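Local coordinates for protein triosephosphate isomerase (Toxoplasma gondii, PDB 5UPR) that probably interconverts D-glyceraldehyde 3-phosphate and dihydroxyacetone phosphate, a step of glycolysis and gluconeogenesis, working as a homodimer of TIM barrels, at residues Gln208-Ser211 with Pro212-Glu216; Gly83-Ser86 with Pro87-Lys91; Lys188-Thr191 with Ala192-Gln196. One frame throughout, in Å; residues are numbered along the deposited sequence.

Contact 1: residues Gln208-Ser211 with Pro212-Glu216; sequences QAVS and PKVAE
V210 and V214 meet nearly at right angles beneath a serine N-cap, the motif that starts helix 212-217 just after helix 192-209 has ended. V210 reaches across with CG1, which lies 3.8 Å from V214 CG2 and 4.0 Å from V214 CG1, so one methyl nestles against the branched end of the other valine. Short, beta-branched side chains suit this spot because their methyls sit close to the backbone; A168, W205 and W171 pack around the pair. S211 is the cap. Its OG sits between the backbone N and the carbonyl carbon (chi1 69°), turned back over the first turn, where it accepts the N-H of V214 at 3.2 Å in a nearly straight bond (167°). The same OG lies 3.5 Å from V214 CG2, tying the polar cap to the valine packing. P212 fits the first helical position: its ring fixes phi near the helical value, and the N-H it lacks is one that this turn does not use. The small A215 can lie against helix 192-209. The first backbone bond of the turn joins A215 N to S211 O, 3.0 Å apart.

Contact 2: residues Gly83-Ser86 with Pro87-Lys91; sequences GELS and PKMIK
The hydroxyl of S86 is tucked between its own backbone N and carbonyl carbon (chi1 64°), which places OG beside the start of helix 87-92 and within reach of M89. S86 is thus the N-cap: OG accepts from M89 N at 3.3 Å, and S86 O takes I90 N at 3.0 Å. M89 CG runs opposite its backbone N (chi1 -179°), and with a bend at chi3 the long chain turns back toward the loop. There L85 CD2 touches the selenium of M89, a selenomethionine, at 3.8 Å, with the two side chains slanting across each other. Serine suits the cap, since its short hydroxyl replaces the carbonyl that a preceding turn would have offered; a weak hydrogen bond to A77 O gives OG a second partner. The buried S86 N finds no hydrogen-bond partner in the model. P87 starts the helix with a restricted phi and no N-H to satisfy. I90 extends CD1 to 4.1 Å from L85 CB, closing a hydrophobic staple between the residue before the cap and the fourth of the helix. E84 bonds to S73 and makes a salt bridge to R105 of the second subunit, whose N19 packs on M89. The loop that leaves strand 65-69 therefore meets the partner barrel before turning into helix 87-92, which leads on to strand 97-100.

Contact 3: residues Lys188-Thr191 with Ala192-Gln196; sequences KTAT and AALAQ
T191 grips the first turn of helix 192-209 through two oxygens. Its OG1 accepts the N-H of L194 at 3.0 Å (161°). T191 O lies 3.1 Å from A195 N and accepts its N-H, the donor tilted 22° from the carbonyl plane. The side chains of T191 and L194 cross almost perpendicularly, OG1 coming within 3.3 Å of L194 CB. Threonine serves well as N-cap: with OG1 between backbone N and carbonyl carbon (chi1 63°), CG2 falls on the backbone N side, and the methyl does not obstruct the capping bond. A190 CB packs on L194 CD2 at 3.9 Å, a plain apolar contact. A190 and A195 occupy the positions of a hydrophobic staple, but loosely, their CB atoms 4.5 Å apart. Alanine fits because W182 packs on both A190 and L194, while A195 lies against Y222 and L234. Further out, T189 OG1 bonds to S225 O, and A190 N bonds to Y222 OH, resembling relatives whose active-site lid is closed; by family sequence, 188-190 is the C-terminal hinge of that lid. Q196 NE2 bonds to D239 OD2. Chemically, OG1 satisfies L194 N, which has no helical carbonyl one turn earlier, while T191 O begins the regular backbone bonding. Both oxygens would be expected to interact favourably with the positive end of the helix dipole, favouring a helix that begins just after T191.

How the contacts relate
All three contacts are N-caps on outer helices of one TIM barrel, the part of the longer protein present here. Contacts 3 and 1 share helix 192-209: contact 3 opens it, contact 1 follows its end, with centres about 24 Å apart and nearest atoms about 11 Å apart. Contact 2 lies on the opposite side of the chain's centre from contact 3, about 35 Å between centres, and about 29 Å, centre to centre, from contact 1; it alone touches the second subunit. In this family, the loop after the sixth strand closes over the substrate, and the third loop interlocks the dimer; contacts 3 and 2, respectively, lie where those loops run into helices.

Contact 1: residues Gln208-Ser211 with Pro212-Glu216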
loop_
_atom_site.group_PDB
_atom_site.type_symbol
_atom_site.label_atom_id
_atom_site.label_comp_id
_atom_site.label_asym_id
_atom_site.label_seq_id
_atom_site.Cartn_x
_atom_site.Cartn_y
_atom_site.Cartn_z
ATOM N N GLN A 208 12.573 -21.299 23.186
ATOM C CA GLN A 208 13.577 -22.257 22.615
ATOM C C GLN A 208 14.373 -21.615 21.482
ATOM O O GLN A 208 15.543 -21.841 21.406
ATOM C CB GLN A 208 12.882 -23.563 22.144
ATOM C CG GLN A 208 13.445 -24.400 20.964
ATOM C CD GLN A 208 14.292 -25.541 21.376
ATOM O OE1 GLN A 208 13.911 -26.299 22.302
ATOM N NE2 GLN A 208 15.420 -25.741 20.682
ATOM N N ALA A 209 13.714 -20.861 20.587
ATOM C CA ALA A 209 14.369 -20.335 19.384
ATOM C C ALA A 209 15.023 -18.962 19.595
ATOM O O ALA A 209 16.009 -18.665 18.943
ATOM C CB ALA A 209 13.370 -20.176 18.232
ATOM N N VAL A 210 14.449 -18.121 20.486
ATOM C CA VAL A 210 15.012 -16.811 20.739
ATOM C C VAL A 210 15.602 -16.791 22.150
ATOM O O VAL A 210 16.789 -16.952 22.324
ATOM C CB VAL A 210 13.970 -15.691 20.503
ATOM C CG1 VAL A 210 14.627 -14.330 20.571
ATOM C CG2 VAL A 210 13.252 -15.870 19.168
ATOM N N SER A 211 14.786 -16.613 23.185
ATOM C CA SER A 211 15.249 -16.702 24.583
ATOM C C SER A 211 14.062 -16.719 25.545
ATOM O O SER A 211 12.976 -16.187 25.233
ATOM C CB SER A 211 16.176 -15.515 24.965
ATOM O OG SER A 211 15.383 -14.301 24.996
ATOM N N PRO A 212 14.260 -17.269 26.724
ATOM C CA PRO A 212 13.221 -17.115 27.787
ATOM C C PRO A 212 12.791 -15.656 28.074
ATOM O O PRO A 212 11.589 -15.413 28.325
ATOM C CB PRO A 212 13.889 -17.753 29.029
ATOM C CG PRO A 212 14.919 -18.704 28.464
ATOM C CD PRO A 212 15.418 -18.110 27.177
ATOM N N LYS A 213 13.702 -14.700 28.004
ATOM C CA LYS A 213 13.310 -13.310 28.253
ATOM C C LYS A 213 12.325 -12.794 27.182
ATOM O O LYS A 213 11.339 -12.137 27.514
ATOM C CB LYS A 213 14.547 -12.428 28.219
ATOM C CG LYS A 213 14.322 -10.909 28.318
ATOM C CD LYS A 213 15.699 -10.242 28.179
ATOM C CE LYS A 213 15.744 -8.971 27.362
ATOM N NZ LYS A 213 15.504 -7.777 28.178
ATOM N N VAL A 214 12.612 -13.085 25.907
ATOM C CA VAL A 214 11.755 -12.682 24.826
ATOM C C VAL A 214 10.399 -13.378 24.986
ATOM O O VAL A 214 9.345 -12.750 24.773
ATOM C CB VAL A 214 12.379 -12.935 23.465
ATOM C CG1 VAL A 214 11.352 -12.781 22.331
ATOM C CG2 VAL A 214 13.528 -11.917 23.250
ATOM N N ALA A 215 10.429 -14.659 25.388
ATOM C CA ALA A 215 9.188 -15.401 25.597
ATOM C C ALA A 215 8.284 -14.753 26.638
ATOM O O ALA A 215 7.097 -14.645 26.436
ATOM C CB ALA A 215 9.473 -16.839 25.952
ATOM N N GLU A 216 8.859 -14.324 27.752
ATOM C CA GLU A 216 8.088 -13.720 28.838
ATOM C C GLU A 216 7.570 -12.328 28.515
ATOM O O GLU A 216 6.513 -11.955 29.012
ATOM C CB GLU A 216 8.884 -13.685 30.138
ATOM C CG GLU A 216 9.093 -15.069 30.742
ATOM C CD GLU A 216 7.816 -15.907 30.892
ATOM O OE1 GLU A 216 7.139 -15.814 31.943
ATOM O OE2 GLU A 216 7.513 -16.698 29.979
#

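Contact 2: residues Gly83-Ser86 with Pro87-Lys91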
loop_
_atom_site.group_PDB
_atom_site.type_symbol
_atom_site.label_atom_id
_atom_site.label_comp_id
_atom_site.label_asym_id
_atom_site.label_seq_id
_atom_site.Cartn_x
_atom_site.Cartn_y
_atom_site.Cartn_z
ATOM N N GLY A 83 4.244 3.107 -5.369
ATOM C CA GLY A 83 3.135 2.413 -4.696
ATOM C C GLY A 83 3.459 1.725 -3.376
ATOM O O GLY A 83 2.576 1.123 -2.737
ATOM N N GLU A 84 4.714 1.834 -2.929
ATOM C CA GLU A 84 5.197 1.283 -1.675
ATOM C C GLU A 84 5.368 2.434 -0.645
ATOM O O GLU A 84 5.797 3.523 -0.988
ATOM C CB GLU A 84 6.558 0.592 -1.867
ATOM C CG GLU A 84 6.545 -0.621 -2.832
ATOM C CD GLU A 84 5.731 -1.787 -2.242
ATOM O OE1 GLU A 84 6.189 -2.402 -1.223
ATOM O OE2 GLU A 84 4.637 -2.025 -2.760
ATOM N N LEU A 85 4.991 2.140 0.627
ATOM C CA LEU A 85 5.331 2.919 1.793
ATOM C C LEU A 85 6.438 2.136 2.550
ATOM O O LEU A 85 6.208 1.056 3.151
ATOM C CB LEU A 85 4.090 3.058 2.708
ATOM C CG LEU A 85 2.847 3.608 1.979
ATOM C CD1 LEU A 85 1.700 3.799 3.013
ATOM C CD2 LEU A 85 3.037 4.997 1.300
ATOM N N SER A 86 7.634 2.716 2.573
ATOM C CA SER A 86 8.764 2.129 3.295
ATOM C C SER A 86 8.662 2.357 4.812
ATOM O O SER A 86 8.009 3.316 5.299
ATOM C CB SER A 86 10.070 2.701 2.774
ATOM O OG SER A 86 10.156 4.092 3.026
ATOM N N PRO A 87 9.339 1.475 5.597
ATOM C CA PRO A 87 9.278 1.689 7.038
ATOM C C PRO A 87 9.926 3.006 7.447
ATOM O O PRO A 87 9.510 3.619 8.440
ATOM C CB PRO A 87 10.025 0.481 7.596
ATOM C CG PRO A 87 10.785 -0.122 6.421
ATOM C CD PRO A 87 9.932 0.170 5.223
ATOM N N LYS A 88 10.922 3.448 6.715
ATOM C CA LYS A 88 11.583 4.730 7.052
ATOM C C LYS A 88 10.579 5.854 6.868
ATOM O O LYS A 88 10.502 6.743 7.717
ATOM C CB LYS A 88 12.801 4.912 6.165
ATOM C CG LYS A 88 13.619 6.162 6.436
ATOM C CD LYS A 88 14.864 6.118 5.537
ATOM C CE LYS A 88 15.520 7.426 5.398
ATOM N NZ LYS A 88 16.440 7.641 6.495
HETATM N N MSE A 89 9.804 5.831 5.776
HETATM C CA MSE A 89 8.769 6.858 5.547
HETATM C C MSE A 89 7.740 6.867 6.658
HETATM O O MSE A 89 7.315 7.946 7.158
HETATM C CB MSE A 89 8.097 6.565 4.185
HETATM C CG MSE A 89 7.044 7.595 3.874
HETATM SE SE MSE A 89 6.072 7.154 2.258
HETATM C CE MSE A 89 7.419 7.726 0.951
ATOM N N ILE A 90 7.293 5.645 7.015
ATOM C CA ILE A 90 6.226 5.469 8.000
ATOM C C ILE A 90 6.735 6.037 9.346
ATOM O O ILE A 90 6.080 6.825 9.989
ATOM C CB ILE A 90 5.800 3.981 8.075
ATOM C CG1 ILE A 90 5.014 3.605 6.795
ATOM C CG2 ILE A 90 4.915 3.701 9.279
ATOM C CD1 ILE A 90 4.922 2.104 6.570
ATOM N N LYS A 91 7.948 5.663 9.736
ATOM C CA LYS A 91 8.506 6.145 10.993
ATOM C C LYS A 91 8.678 7.672 11.026
ATOM O O LYS A 91 8.365 8.329 12.021
ATOM C CB LYS A 91 9.872 5.463 11.257
ATOM C CG LYS A 91 10.589 5.917 12.525
ATOM C CD LYS A 91 9.804 5.462 13.728
ATOM C CE LYS A 91 10.398 5.971 15.049
ATOM N NZ LYS A 91 9.793 5.125 16.082
#

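Contact 3: residues Lys188-Thr191 with Ala192-Gln196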
loop_
_atom_site.group_PDB
_atom_site.type_symbol
_atom_site.label_atom_id
_atom_site.label_comp_id
_atom_site.label_asym_id
_atom_site.label_seq_id
_atom_site.Cartn_x
_atom_site.Cartn_y
_atom_site.Cartn_z
ATOM N N LYS A 188 -16.182 -18.427 13.044
ATOM C CA LYS A 188 -15.708 -19.587 13.787
ATOM C C LYS A 188 -14.582 -19.133 14.728
ATOM O O LYS A 188 -13.420 -19.367 14.466
ATOM C CB LYS A 188 -15.250 -20.725 12.852
ATOM C CG LYS A 188 -16.198 -21.119 11.708
ATOM C CD LYS A 188 -15.492 -21.977 10.653
ATOM C CE LYS A 188 -16.470 -22.527 9.657
ATOM N NZ LYS A 188 -15.907 -23.677 8.906
ATOM N N THR A 189 -14.945 -18.473 15.822
ATOM C CA THR A 189 -13.977 -18.067 16.846
ATOM C C THR A 189 -13.326 -19.304 17.457
ATOM O O THR A 189 -13.980 -20.310 17.714
ATOM C CB THR A 189 -14.681 -17.226 17.948
ATOM O OG1 THR A 189 -15.584 -16.331 17.316
ATOM C CG2 THR A 189 -13.684 -16.413 18.757
ATOM N N ALA A 190 -12.018 -19.284 17.645
ATOM C CA ALA A 190 -11.368 -20.310 18.464
ATOM C C ALA A 190 -12.037 -20.426 19.840
ATOM O O ALA A 190 -12.502 -19.427 20.409
ATOM C CB ALA A 190 -9.938 -19.966 18.673
ATOM N N THR A 191 -12.119 -21.656 20.380
ATOM C CA THR A 191 -12.428 -21.803 21.809
ATOM C C THR A 191 -11.365 -21.140 22.659
ATOM O O THR A 191 -10.247 -20.981 22.214
ATOM C CB THR A 191 -12.612 -23.279 22.216
ATOM O OG1 THR A 191 -11.375 -23.947 21.996
ATOM C CG2 THR A 191 -13.758 -23.894 21.364
ATOM N N ALA A 192 -11.722 -20.762 23.869
ATOM C CA ALA A 192 -10.792 -20.298 24.887
ATOM C C ALA A 192 -9.665 -21.320 25.107
ATOM O O ALA A 192 -8.514 -20.931 25.188
ATOM C CB ALA A 192 -11.516 -20.075 26.217
ATOM N N ALA A 193 -10.005 -22.601 25.182
ATOM C CA ALA A 193 -9.001 -23.681 25.375
ATOM C C ALA A 193 -8.023 -23.770 24.190
ATOM O O ALA A 193 -6.837 -23.846 24.406
ATOM C CB ALA A 193 -9.703 -25.041 25.582
ATOM N N LEU A 194 -8.513 -23.756 22.958
ATOM C CA LEU A 194 -7.630 -23.814 21.759
ATOM C C LEU A 194 -6.709 -22.604 21.646
ATOM O O LEU A 194 -5.509 -22.748 21.365
ATOM C CB LEU A 194 -8.459 -23.991 20.469
ATOM C CG LEU A 194 -7.690 -24.147 19.180
ATOM C CD1 LEU A 194 -8.492 -24.922 18.110
ATOM C CD2 LEU A 194 -7.215 -22.811 18.594
ATOM N N ALA A 195 -7.224 -21.438 21.940
ATOM C CA ALA A 195 -6.413 -20.205 21.909
ATOM C C ALA A 195 -5.320 -20.301 22.948
ATOM O O ALA A 195 -4.160 -20.098 22.616
ATOM C CB ALA A 195 -7.244 -18.954 22.101
ATOM N N GLN A 196 -5.659 -20.632 24.185
ATOM C CA GLN A 196 -4.659 -20.702 25.230
ATOM C C GLN A 196 -3.578 -21.731 24.917
ATOM O O GLN A 196 -2.398 -21.428 25.074
ATOM C CB GLN A 196 -5.322 -21.033 26.593
ATOM C CG GLN A 196 -4.349 -21.465 27.681
ATOM C CD GLN A 196 -3.282 -20.429 28.009
ATOM O OE1 GLN A 196 -3.474 -19.217 27.830
ATOM N NE2 GLN A 196 -2.129 -20.929 28.517
#